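Local coordinates for LbaCas13a H328A (C2c2) (Lachnospiraceae bacterium NK4A179, PDB 5WLH), which binds a CRISPR pre-crRNA as its guide and, as a Cas13a effector, probably cleaves RNA that the guide recognises, at residues H406-G411 with E434-D439; L440-S445 with Y1276-R1281. All coordinates share one frame; numbering follows the deposited sequence.

Interaction 1 (H406-G411 with E434-D439). With nucleotides of chain B.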
loop_
_atom_site.group_PDB
_atom_site.type_symbol
_atom_site.label_atom_id
_atom_site.label_comp_id
_atom_site.label_asym_id
_atom_site.label_seq_id
_atom_site.Cartn_x
_atom_site.Cartn_y
_atom_site.Cartn_z
ATOM N N HIS A 406 -13.230 -22.033 -18.915
ATOM C CA HIS A 406 -13.848 -21.345 -17.781
ATOM C C HIS A 406 -13.058 -20.107 -17.373
ATOM O O HIS A 406 -13.657 -19.082 -17.020
ATOM C CB HIS A 406 -13.993 -22.295 -16.599
ATOM C CG HIS A 406 -15.219 -23.153 -16.673
ATOM N ND1 HIS A 406 -15.184 -24.519 -16.494
ATOM C CD2 HIS A 406 -16.514 -22.838 -16.918
ATOM C CE1 HIS A 406 -16.406 -25.008 -16.622
ATOM N NE2 HIS A 406 -17.232 -24.008 -16.874
ATOM N N ARG A 407 -11.714 -20.191 -17.372
ATOM C CA ARG A 407 -10.898 -18.998 -17.139
ATOM C C ARG A 407 -11.183 -17.926 -18.182
ATOM O O ARG A 407 -11.278 -16.738 -17.852
ATOM C CB ARG A 407 -9.395 -19.330 -17.170
ATOM C CG ARG A 407 -8.878 -20.202 -16.043
ATOM C CD ARG A 407 -9.155 -19.601 -14.668
ATOM N NE ARG A 407 -8.617 -18.249 -14.518
ATOM C CZ ARG A 407 -8.923 -17.468 -13.493
ATOM N NH1 ARG A 407 -9.744 -17.928 -12.548
ATOM N NH2 ARG A 407 -8.406 -16.251 -13.401
ATOM N N ILE A 408 -11.266 -18.323 -19.457
ATOM C CA ILE A 408 -11.501 -17.353 -20.525
ATOM C C ILE A 408 -12.835 -16.657 -20.310
ATOM O O ILE A 408 -12.941 -15.428 -20.401
ATOM C CB ILE A 408 -11.464 -18.042 -21.902
ATOM C CG1 ILE A 408 -10.064 -18.564 -22.208
ATOM C CG2 ILE A 408 -11.844 -17.035 -22.978
ATOM C CD1 ILE A 408 -10.009 -19.488 -23.446
ATOM N N GLU A 409 -13.882 -17.448 -20.064
ATOM C CA GLU A 409 -15.205 -16.876 -19.853
ATOM C C GLU A 409 -15.192 -15.913 -18.686
ATOM O O GLU A 409 -15.784 -14.825 -18.749
ATOM C CB GLU A 409 -16.219 -17.987 -19.597
ATOM C CG GLU A 409 -17.610 -17.461 -19.279
ATOM C CD GLU A 409 -18.594 -18.561 -18.954
ATOM O OE1 GLU A 409 -18.308 -19.380 -18.052
ATOM O OE2 GLU A 409 -19.660 -18.593 -19.609
ATOM N N TYR A 410 -14.532 -16.321 -17.602
ATOM C CA TYR A 410 -14.386 -15.486 -16.422
ATOM C C TYR A 410 -13.638 -14.206 -16.752
ATOM O O TYR A 410 -13.973 -13.123 -16.244
ATOM C CB TYR A 410 -13.657 -16.298 -15.356
ATOM C CG TYR A 410 -13.240 -15.554 -14.127
ATOM C CD1 TYR A 410 -14.170 -15.209 -13.159
ATOM C CD2 TYR A 410 -11.899 -15.232 -13.906
ATOM C CE1 TYR A 410 -13.777 -14.545 -12.010
ATOM C CE2 TYR A 410 -11.506 -14.569 -12.759
ATOM C CZ TYR A 410 -12.447 -14.231 -11.815
ATOM O OH TYR A 410 -12.084 -13.567 -10.658
ATOM N N GLY A 411 -12.629 -14.314 -17.619
ATOM C CA GLY A 411 -11.819 -13.161 -17.948
ATOM C C GLY A 411 -12.593 -12.144 -18.750
ATOM O O GLY A 411 -12.421 -10.940 -18.569
ATOM N N GLU A 434 -6.720 -10.706 -26.599
ATOM C CA GLU A 434 -5.381 -10.496 -26.068
ATOM C C GLU A 434 -5.409 -10.158 -24.581
ATOM O O GLU A 434 -4.499 -10.561 -23.851
ATOM C CB GLU A 434 -4.666 -9.432 -26.891
ATOM C CG GLU A 434 -4.531 -9.870 -28.367
ATOM C CD GLU A 434 -4.341 -11.375 -28.501
ATOM O OE1 GLU A 434 -5.173 -12.029 -29.174
ATOM O OE2 GLU A 434 -3.366 -11.915 -27.918
ATOM N N LYS A 435 -6.451 -9.474 -24.099
ATOM C CA LYS A 435 -6.586 -9.337 -22.651
ATOM C C LYS A 435 -6.716 -10.702 -21.992
ATOM O O LYS A 435 -6.096 -10.959 -20.956
ATOM C CB LYS A 435 -7.799 -8.489 -22.297
ATOM C CG LYS A 435 -7.561 -7.004 -22.389
ATOM C CD LYS A 435 -6.508 -6.571 -21.379
ATOM C CE LYS A 435 -6.286 -5.073 -21.490
ATOM N NZ LYS A 435 -5.089 -4.625 -20.735
ATOM N N ILE A 436 -7.531 -11.588 -22.576
ATOM C CA ILE A 436 -7.735 -12.918 -21.998
ATOM C C ILE A 436 -6.456 -13.751 -22.092
ATOM O O ILE A 436 -6.112 -14.485 -21.158
ATOM C CB ILE A 436 -8.933 -13.624 -22.669
ATOM C CG1 ILE A 436 -10.222 -13.339 -21.887
ATOM C CG2 ILE A 436 -8.730 -15.128 -22.747
ATOM C CD1 ILE A 436 -10.530 -11.854 -21.749
ATOM N N TRP A 437 -5.753 -13.671 -23.221
ATOM C CA TRP A 437 -4.468 -14.355 -23.357
ATOM C C TRP A 437 -3.521 -13.962 -22.230
ATOM O O TRP A 437 -2.944 -14.821 -21.551
ATOM C CB TRP A 437 -3.857 -14.018 -24.721
ATOM C CG TRP A 437 -2.430 -14.482 -24.988
ATOM C CD1 TRP A 437 -1.364 -13.689 -25.262
ATOM C CD2 TRP A 437 -1.947 -15.837 -25.059
ATOM N NE1 TRP A 437 -0.241 -14.453 -25.482
ATOM C CE2 TRP A 437 -0.574 -15.775 -25.378
ATOM C CE3 TRP A 437 -2.539 -17.089 -24.900
ATOM C CZ2 TRP A 437 0.225 -16.925 -25.519
ATOM C CZ3 TRP A 437 -1.738 -18.237 -25.037
ATOM C CH2 TRP A 437 -0.378 -18.139 -25.343
ATOM N N LYS A 438 -3.357 -12.658 -22.010
ATOM C CA LYS A 438 -2.479 -12.227 -20.932
ATOM C C LYS A 438 -3.053 -12.601 -19.570
ATOM O O LYS A 438 -2.290 -12.786 -18.614
ATOM C CB LYS A 438 -2.235 -10.733 -21.006
ATOM C CG LYS A 438 -1.432 -10.308 -22.240
ATOM C CD LYS A 438 -1.193 -8.815 -22.233
ATOM C CE LYS A 438 -0.434 -8.364 -23.481
ATOM N NZ LYS A 438 -1.396 -8.125 -24.596
ATOM N N ASP A 439 -4.385 -12.682 -19.467
ATOM C CA ASP A 439 -5.063 -13.112 -18.244
ATOM C C ASP A 439 -4.751 -14.571 -17.927
ATOM O O ASP A 439 -4.539 -14.938 -16.759
ATOM C CB ASP A 439 -6.570 -12.887 -18.435
ATOM C CG ASP A 439 -7.380 -12.967 -17.162
ATOM O OD1 ASP A 439 -6.829 -13.162 -16.041
ATOM O OD2 ASP A 439 -8.627 -12.812 -17.306
ATOM P P A B 16 -25.678 -25.865 -15.375
ATOM O OP1 A B 16 -26.882 -26.595 -14.911
ATOM O OP2 A B 16 -24.344 -26.526 -15.329
ATOM O "O5'" A B 16 -25.920 -25.433 -16.881
ATOM C "C5'" A B 16 -27.152 -24.850 -17.302
ATOM C "C4'" A B 16 -27.071 -24.394 -18.742
ATOM O "O4'" A B 16 -25.996 -23.431 -18.855
ATOM C "C3'" A B 16 -26.750 -25.489 -19.754
ATOM O "O3'" A B 16 -27.253 -25.104 -21.028
ATOM C "C2'" A B 16 -25.234 -25.450 -19.818
ATOM O "O2'" A B 16 -24.708 -25.922 -21.039
ATOM C "C1'" A B 16 -24.950 -23.960 -19.652
ATOM N N9 A B 16 -23.709 -23.669 -18.934
ATOM C C8 A B 16 -23.070 -24.387 -17.951
ATOM N N7 A B 16 -21.998 -23.781 -17.491
ATOM C C5 A B 16 -21.952 -22.596 -18.213
ATOM C C6 A B 16 -21.066 -21.514 -18.204
ATOM N N6 A B 16 -19.992 -21.445 -17.401
ATOM N N1 A B 16 -21.332 -20.497 -19.052
ATOM C C2 A B 16 -22.403 -20.555 -19.861
ATOM N N3 A B 16 -23.320 -21.520 -19.957
ATOM C C4 A B 16 -23.017 -22.513 -19.098
ATOM P P G B 15 -25.323 -25.230 -9.363
ATOM O OP1 G B 15 -26.765 -25.605 -9.256
ATOM O OP2 G B 15 -24.276 -26.212 -8.964
ATOM O "O5'" G B 15 -25.005 -24.731 -10.828
ATOM C "C5'" G B 15 -25.868 -23.803 -11.460
ATOM C "C4'" G B 15 -25.201 -23.140 -12.630
ATOM O "O4'" G B 15 -24.034 -22.404 -12.185
ATOM C "C3'" G B 15 -24.671 -24.065 -13.711
ATOM O "O3'" G B 15 -25.710 -24.468 -14.590
ATOM C "C2'" G B 15 -23.613 -23.203 -14.382
ATOM O "O2'" G B 15 -24.228 -22.265 -15.253
ATOM C "C1'" G B 15 -23.042 -22.436 -13.185
ATOM N N9 G B 15 -21.840 -23.094 -12.643
ATOM C C8 G B 15 -21.807 -24.131 -11.741
ATOM N N7 G B 15 -20.595 -24.533 -11.460
ATOM C C5 G B 15 -19.784 -23.711 -12.229
ATOM C C6 G B 15 -18.375 -23.683 -12.336
ATOM O O6 G B 15 -17.566 -24.407 -11.745
ATOM N N1 G B 15 -17.947 -22.712 -13.231
ATOM C C2 G B 15 -18.777 -21.859 -13.919
ATOM N N2 G B 15 -18.180 -20.977 -14.731
ATOM N N3 G B 15 -20.099 -21.874 -13.826
ATOM C C4 G B 15 -20.533 -22.821 -12.972
ATOM P P C B 10 -8.304 -12.915 -10.917
ATOM O OP1 C B 10 -7.884 -13.592 -12.184
ATOM O OP2 C B 10 -9.703 -12.465 -10.640
ATOM O "O5'" C B 10 -8.030 -13.900 -9.696
ATOM C "C5'" C B 10 -6.748 -14.454 -9.448
ATOM C "C4'" C B 10 -6.643 -14.918 -8.016
ATOM O "O4'" C B 10 -6.897 -13.796 -7.134
ATOM C "C3'" C B 10 -7.663 -15.961 -7.575
ATOM O "O3'" C B 10 -7.263 -17.270 -7.931
ATOM C "C2'" C B 10 -7.731 -15.732 -6.067
ATOM O "O2'" C B 10 -6.566 -16.257 -5.435
ATOM C "C1'" C B 10 -7.620 -14.216 -6.006
ATOM N N1 C B 10 -8.941 -13.551 -6.014
ATOM C C2 C B 10 -9.636 -13.513 -4.803
ATOM O O2 C B 10 -9.129 -14.048 -3.788
ATOM N N3 C B 10 -10.830 -12.891 -4.765
ATOM C C4 C B 10 -11.326 -12.341 -5.878
ATOM N N4 C B 10 -12.512 -11.733 -5.797
ATOM C C5 C B 10 -10.637 -12.369 -7.133
ATOM C C6 C B 10 -9.455 -12.986 -7.163
HETATM O O HOH W 1 -5.688 -14.298 -13.784
HETATM O O HOH W 2 -6.963 -16.420 -16.133
HETATM O O HOH W 3 -9.444 -15.280 -16.376
HETATM O O HOH W 4 -9.586 -10.551 -18.474
#
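Ile436 meets Ile408 and Gly411 where helix 398-417 crosses helix 429-458, the two segments running at 125° to each other with their axes 9.5 Å apart. Its CB points toward the first helix and carries two branches. The CG2 branch lies against both CG1 and CG2 of Ile408, Ile436 CG2 to Ile408 CG2 being 3.7 Å, and the two side chains cross at about a right angle. On the other branch, CG1 rests near the carbonyl O of Ile408, and the tip CD1 reaches the backbone of Gly411, 3.7 Å from its C atom. Branched, purely apolar chains suit this buried patch, which Tyr309 and Phe310 of helix 292-311 extend around Ile408. Gly411 suits the close approach of Asp439, whose OD2 sits 3.3 Å from Gly411 CA; a CB there would run into that oxygen.

The other part of the interface is wet. Water 4 donates to Gly411 O and, at 2.7 Å, to Asp439 OD2. Arg407 bends at chi2 and chi3, and its NE gives a 2.9 Å bond to water 2, which lies within weak hydrogen-bonding reach of Asp439 O. Arg407 NH2 stays 4.4 Å from Asp439 OD1, too far for a salt bridge; this carboxylate has its salt bridge with Lys414. The same NH2 makes a weak bond to OP1 of C10 of chain B, while Tyr410 OH donates to OP2 of that phosphate at 2.6 Å. Glu409, extended on the far side of its helix, takes N6 of A16 of chain B on OE1.

Asp439 and the phosphate both lie near the guanidinium, so the arginine is likely to balance negative charge from protein and RNA together, largely through water on the protein side.

Interaction 2 (L440-S445 with Y1276-R1281). With nucleotides of chain B.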
loop_
_atom_site.group_PDB
_atom_site.type_symbol
_atom_site.label_atom_id
_atom_site.label_comp_id
_atom_site.label_asym_id
_atom_site.label_seq_id
_atom_site.Cartn_x
_atom_site.Cartn_y
_atom_site.Cartn_z
ATOM N N LEU A 440 -4.702 -15.422 -18.959
ATOM C CA LEU A 440 -4.334 -16.816 -18.747
ATOM C C LEU A 440 -2.887 -16.930 -18.301
ATOM O O LEU A 440 -2.560 -17.721 -17.410
ATOM C CB LEU A 440 -4.541 -17.613 -20.036
ATOM C CG LEU A 440 -5.991 -17.734 -20.493
ATOM C CD1 LEU A 440 -6.094 -18.741 -21.637
ATOM C CD2 LEU A 440 -6.904 -18.133 -19.352
ATOM N N ILE A 441 -2.004 -16.176 -18.945
ATOM C CA ILE A 441 -0.603 -16.196 -18.550
ATOM C C ILE A 441 -0.456 -15.639 -17.138
ATOM O O ILE A 441 0.313 -16.162 -16.324
ATOM C CB ILE A 441 0.227 -15.421 -19.582
ATOM C CG1 ILE A 441 0.211 -16.186 -20.919
ATOM C CG2 ILE A 441 1.649 -15.238 -19.114
ATOM C CD1 ILE A 441 0.775 -15.357 -22.057
ATOM N N ASN A 442 -1.240 -14.610 -16.813
ATOM C CA ASN A 442 -1.252 -14.079 -15.453
ATOM C C ASN A 442 -1.571 -15.170 -14.446
ATOM O O ASN A 442 -0.926 -15.287 -13.396
ATOM C CB ASN A 442 -2.286 -12.968 -15.340
ATOM C CG ASN A 442 -2.332 -12.369 -13.947
ATOM O OD1 ASN A 442 -1.497 -11.548 -13.618
ATOM N ND2 ASN A 442 -3.312 -12.781 -13.134
ATOM N N TYR A 443 -2.591 -15.974 -14.750
ATOM C CA TYR A 443 -3.025 -16.992 -13.812
ATOM C C TYR A 443 -1.915 -18.002 -13.560
ATOM O O TYR A 443 -1.654 -18.372 -12.413
ATOM C CB TYR A 443 -4.286 -17.673 -14.345
ATOM C CG TYR A 443 -4.980 -18.528 -13.321
ATOM C CD1 TYR A 443 -5.769 -17.960 -12.329
ATOM C CD2 TYR A 443 -4.831 -19.910 -13.335
ATOM C CE1 TYR A 443 -6.393 -18.749 -11.375
ATOM C CE2 TYR A 443 -5.458 -20.700 -12.388
ATOM C CZ TYR A 443 -6.238 -20.122 -11.421
ATOM O OH TYR A 443 -6.864 -20.931 -10.495
ATOM N N ILE A 444 -1.234 -18.438 -14.624
ATOM C CA ILE A 444 -0.078 -19.315 -14.458
ATOM C C ILE A 444 0.997 -18.627 -13.622
ATOM O O ILE A 444 1.574 -19.226 -12.713
ATOM C CB ILE A 444 0.473 -19.736 -15.830
ATOM C CG1 ILE A 444 -0.629 -20.381 -16.674
ATOM C CG2 ILE A 444 1.649 -20.704 -15.655
ATOM C CD1 ILE A 444 -0.162 -20.520 -18.140
ATOM N N SER A 445 1.286 -17.359 -13.929
ATOM C CA SER A 445 2.307 -16.628 -13.187
ATOM C C SER A 445 2.006 -16.618 -11.692
ATOM O O SER A 445 2.849 -17.004 -10.868
ATOM C CB SER A 445 2.404 -15.203 -13.721
ATOM O OG SER A 445 3.333 -14.451 -12.968
ATOM N N TYR A 1276 3.825 -9.696 -14.197
ATOM C CA TYR A 1276 3.617 -10.988 -13.567
ATOM C C TYR A 1276 2.341 -11.076 -12.732
ATOM O O TYR A 1276 1.941 -12.188 -12.370
ATOM C CB TYR A 1276 4.827 -11.312 -12.717
ATOM C CG TYR A 1276 4.951 -10.497 -11.458
ATOM C CD1 TYR A 1276 4.312 -10.908 -10.293
ATOM C CD2 TYR A 1276 5.736 -9.343 -11.416
ATOM C CE1 TYR A 1276 4.425 -10.190 -9.113
ATOM C CE2 TYR A 1276 5.870 -8.614 -10.212
ATOM C CZ TYR A 1276 5.204 -9.059 -9.078
ATOM O OH TYR A 1276 5.305 -8.406 -7.868
ATOM N N ASP A 1277 1.666 -9.958 -12.447
ATOM C CA ASP A 1277 0.470 -10.035 -11.611
ATOM C C ASP A 1277 -0.375 -8.790 -11.838
ATOM O O ASP A 1277 0.012 -7.695 -11.421
ATOM C CB ASP A 1277 0.828 -10.187 -10.130
ATOM C CG ASP A 1277 -0.394 -10.504 -9.271
ATOM O OD1 ASP A 1277 -1.538 -10.240 -9.723
ATOM O OD2 ASP A 1277 -0.225 -11.035 -8.148
ATOM N N LEU A 1278 -1.533 -8.996 -12.478
ATOM C CA LEU A 1278 -2.494 -7.934 -12.759
ATOM C C LEU A 1278 -2.837 -7.122 -11.528
ATOM O O LEU A 1278 -3.098 -5.916 -11.624
ATOM C CB LEU A 1278 -3.780 -8.554 -13.318
ATOM C CG LEU A 1278 -3.703 -9.031 -14.767
ATOM C CD1 LEU A 1278 -4.824 -10.017 -15.027
ATOM C CD2 LEU A 1278 -3.794 -7.828 -15.718
ATOM N N LYS A 1279 -2.905 -7.770 -10.363
ATOM C CA LYS A 1279 -3.411 -7.037 -9.211
ATOM C C LYS A 1279 -2.444 -5.949 -8.765
ATOM O O LYS A 1279 -2.889 -4.965 -8.171
ATOM C CB LYS A 1279 -3.762 -7.997 -8.077
ATOM C CG LYS A 1279 -2.640 -8.366 -7.124
ATOM C CD LYS A 1279 -3.259 -9.156 -5.959
ATOM C CE LYS A 1279 -2.246 -9.890 -5.134
ATOM N NZ LYS A 1279 -1.688 -11.072 -5.887
ATOM N N TYR A 1280 -1.144 -6.073 -9.083
ATOM C CA TYR A 1280 -0.215 -4.978 -8.828
ATOM C C TYR A 1280 -0.232 -3.965 -9.972
ATOM O O TYR A 1280 -0.339 -2.759 -9.732
ATOM C CB TYR A 1280 1.210 -5.507 -8.595
ATOM C CG TYR A 1280 1.268 -6.484 -7.462
ATOM C CD1 TYR A 1280 0.637 -6.211 -6.237
ATOM C CD2 TYR A 1280 1.918 -7.701 -7.614
ATOM C CE1 TYR A 1280 0.687 -7.132 -5.190
ATOM C CE2 TYR A 1280 1.978 -8.610 -6.587
ATOM C CZ TYR A 1280 1.357 -8.339 -5.385
ATOM O OH TYR A 1280 1.428 -9.304 -4.393
ATOM N N ARG A 1281 -0.152 -4.446 -11.218
ATOM C CA ARG A 1281 -0.141 -3.545 -12.365
ATOM C C ARG A 1281 -1.330 -2.601 -12.335
ATOM O O ARG A 1281 -1.180 -1.380 -12.488
ATOM C CB ARG A 1281 -0.171 -4.328 -13.683
ATOM C CG ARG A 1281 -0.272 -3.355 -14.885
ATOM C CD ARG A 1281 -0.203 -4.053 -16.248
ATOM N NE ARG A 1281 -1.447 -4.731 -16.570
ATOM C CZ ARG A 1281 -2.511 -4.131 -17.102
ATOM N NH1 ARG A 1281 -3.605 -4.837 -17.384
ATOM N NH2 ARG A 1281 -2.475 -2.827 -17.350
ATOM P P A B 28 1.331 -8.564 -0.551
ATOM O OP1 A B 28 2.163 -9.516 -1.317
ATOM O OP2 A B 28 1.473 -8.430 0.913
ATOM O "O5'" A B 28 1.615 -7.134 -1.169
ATOM C "C5'" A B 28 0.853 -6.025 -0.754
ATOM C "C4'" A B 28 0.203 -5.361 -1.934
ATOM O "O4'" A B 28 -0.935 -6.136 -2.404
ATOM C "C3'" A B 28 -0.392 -3.998 -1.660
ATOM O "O3'" A B 28 0.577 -2.981 -1.591
ATOM C "C2'" A B 28 -1.338 -3.842 -2.828
ATOM O "O2'" A B 28 -0.580 -3.596 -3.999
ATOM C "C1'" A B 28 -1.912 -5.261 -2.917
ATOM N N9 A B 28 -3.126 -5.383 -2.097
ATOM C C8 A B 28 -3.281 -5.953 -0.858
ATOM N N7 A B 28 -4.525 -5.851 -0.399
ATOM C C5 A B 28 -5.204 -5.184 -1.414
ATOM C C6 A B 28 -6.547 -4.790 -1.560
ATOM N N6 A B 28 -7.504 -5.025 -0.641
ATOM N N1 A B 28 -6.888 -4.134 -2.685
ATOM C C2 A B 28 -5.941 -3.920 -3.611
ATOM N N3 A B 28 -4.655 -4.252 -3.601
ATOM C C4 A B 28 -4.346 -4.890 -2.453
ATOM P P U B 27 -2.079 -14.095 0.040
ATOM O OP1 U B 27 -3.347 -14.281 -0.661
ATOM O OP2 U B 27 -0.977 -15.044 -0.278
ATOM O "O5'" U B 27 -1.563 -12.626 -0.250
ATOM C "C5'" U B 27 -1.081 -12.269 -1.529
ATOM C "C4'" U B 27 -1.252 -10.789 -1.708
ATOM O "O4'" U B 27 -2.650 -10.513 -1.974
ATOM C "C3'" U B 27 -0.884 -9.940 -0.475
ATOM O "O3'" U B 27 -0.207 -8.774 -0.901
ATOM C "C2'" U B 27 -2.247 -9.492 0.046
ATOM O "O2'" U B 27 -2.226 -8.287 0.788
ATOM C "C1'" U B 27 -2.992 -9.351 -1.271
ATOM N N1 U B 27 -4.447 -9.175 -1.192
ATOM C C2 U B 27 -5.023 -8.430 -2.217
ATOM O O2 U B 27 -4.383 -8.021 -3.166
ATOM N N3 U B 27 -6.381 -8.216 -2.105
ATOM C C4 U B 27 -7.184 -8.660 -1.076
ATOM O O4 U B 27 -8.392 -8.387 -1.092
ATOM C C5 U B 27 -6.500 -9.392 -0.049
ATOM C C6 U B 27 -5.185 -9.616 -0.127
ATOM P P C B 11 -8.309 -18.479 -7.919
ATOM O OP1 C B 11 -7.571 -19.688 -8.305
ATOM O OP2 C B 11 -9.551 -18.101 -8.653
ATOM O "O5'" C B 11 -8.753 -18.598 -6.414
ATOM C "C5'" C B 11 -7.924 -19.244 -5.462
ATOM C "C4'" C B 11 -8.628 -19.347 -4.147
ATOM O "O4'" C B 11 -8.960 -18.026 -3.648
ATOM C "C3'" C B 11 -9.972 -20.047 -4.183
ATOM O "O3'" C B 11 -9.850 -21.437 -4.234
ATOM C "C2'" C B 11 -10.616 -19.544 -2.910
ATOM O "O2'" C B 11 -9.950 -20.117 -1.794
ATOM C "C1'" C B 11 -10.200 -18.082 -2.958
ATOM N N1 C B 11 -11.169 -17.227 -3.676
ATOM C C2 C B 11 -12.297 -16.790 -2.992
ATOM O O2 C B 11 -12.480 -17.178 -1.817
ATOM N N3 C B 11 -13.156 -15.970 -3.622
ATOM C C4 C B 11 -12.916 -15.582 -4.883
ATOM N N4 C B 11 -13.795 -14.767 -5.479
ATOM C C5 C B 11 -11.763 -16.018 -5.604
ATOM C C6 C B 11 -10.922 -16.833 -4.962
HETATM O O HOH W 5 -3.737 -11.522 -10.538
#
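Asn442 and Ser445, one turn apart on helix 429-458, have their CB atoms directed at 1276-1281, and with CG and OG anti to the backbone N (chi1 -179° and 177°) the polar atoms come up to the backbone there. Asn442 OD1 accepts from Leu1278 N at 2.8 Å, with an N-H...O angle of 157°. Its ND2 donates to water 5, whose O lies 2.7 Å from Asp1277 OD1 and donates to it. An amide fits because it offers an acceptor and a donor at once. Leu1278 crosses the amide obliquely, its CD1 3.6 Å from Asn442 CG. An alanine in place of Asn442 would probably leave Leu1278 N without this acceptor, water 5 without one of its partners, and a gap beside the leucine. One turn on, Ser445 OG donates to a lone pair of Tyr1276 O at 2.7 Å, a short reach that suits a small hydroxyl; the Tyr1276 ring turns elsewhere, its OH bonded to Asp1132.

Asp1277 accepts from Lys1279 N on OD1 at 2.9 Å, and its OD2 forms a salt bridge with Lys1279 NZ. Tyr443, on another side of the first helix, donates from OH to OP1 of C11 of chain B at 2.6 Å. Asp1277 is a classic helix N-cap, here reinforced from outside: a neighbouring helix supplies the acceptor for Leu1278 N in the first turn, beside the bound RNA.

Both interactions are buried and share helix 429-458, whose adjoining turns serve both partners, each contact using mainly its own turns; their centres lie about 11 Å apart. Interaction 1 joins neighbours in sequence, two long helices separated by a short connection, and combines an aliphatic patch with bridging waters but has no direct hydrogen bond across it. Interaction 2 brings in a segment more than 800 residues further on and relies on direct bonds to backbone groups at a loop and a helix start. They touch through Arg407, which packs on Leu440 and Tyr443, and through Leu1278 near Asp439. Lys435 and Arg1281 bring like charges together, each also paired with an RNA phosphate.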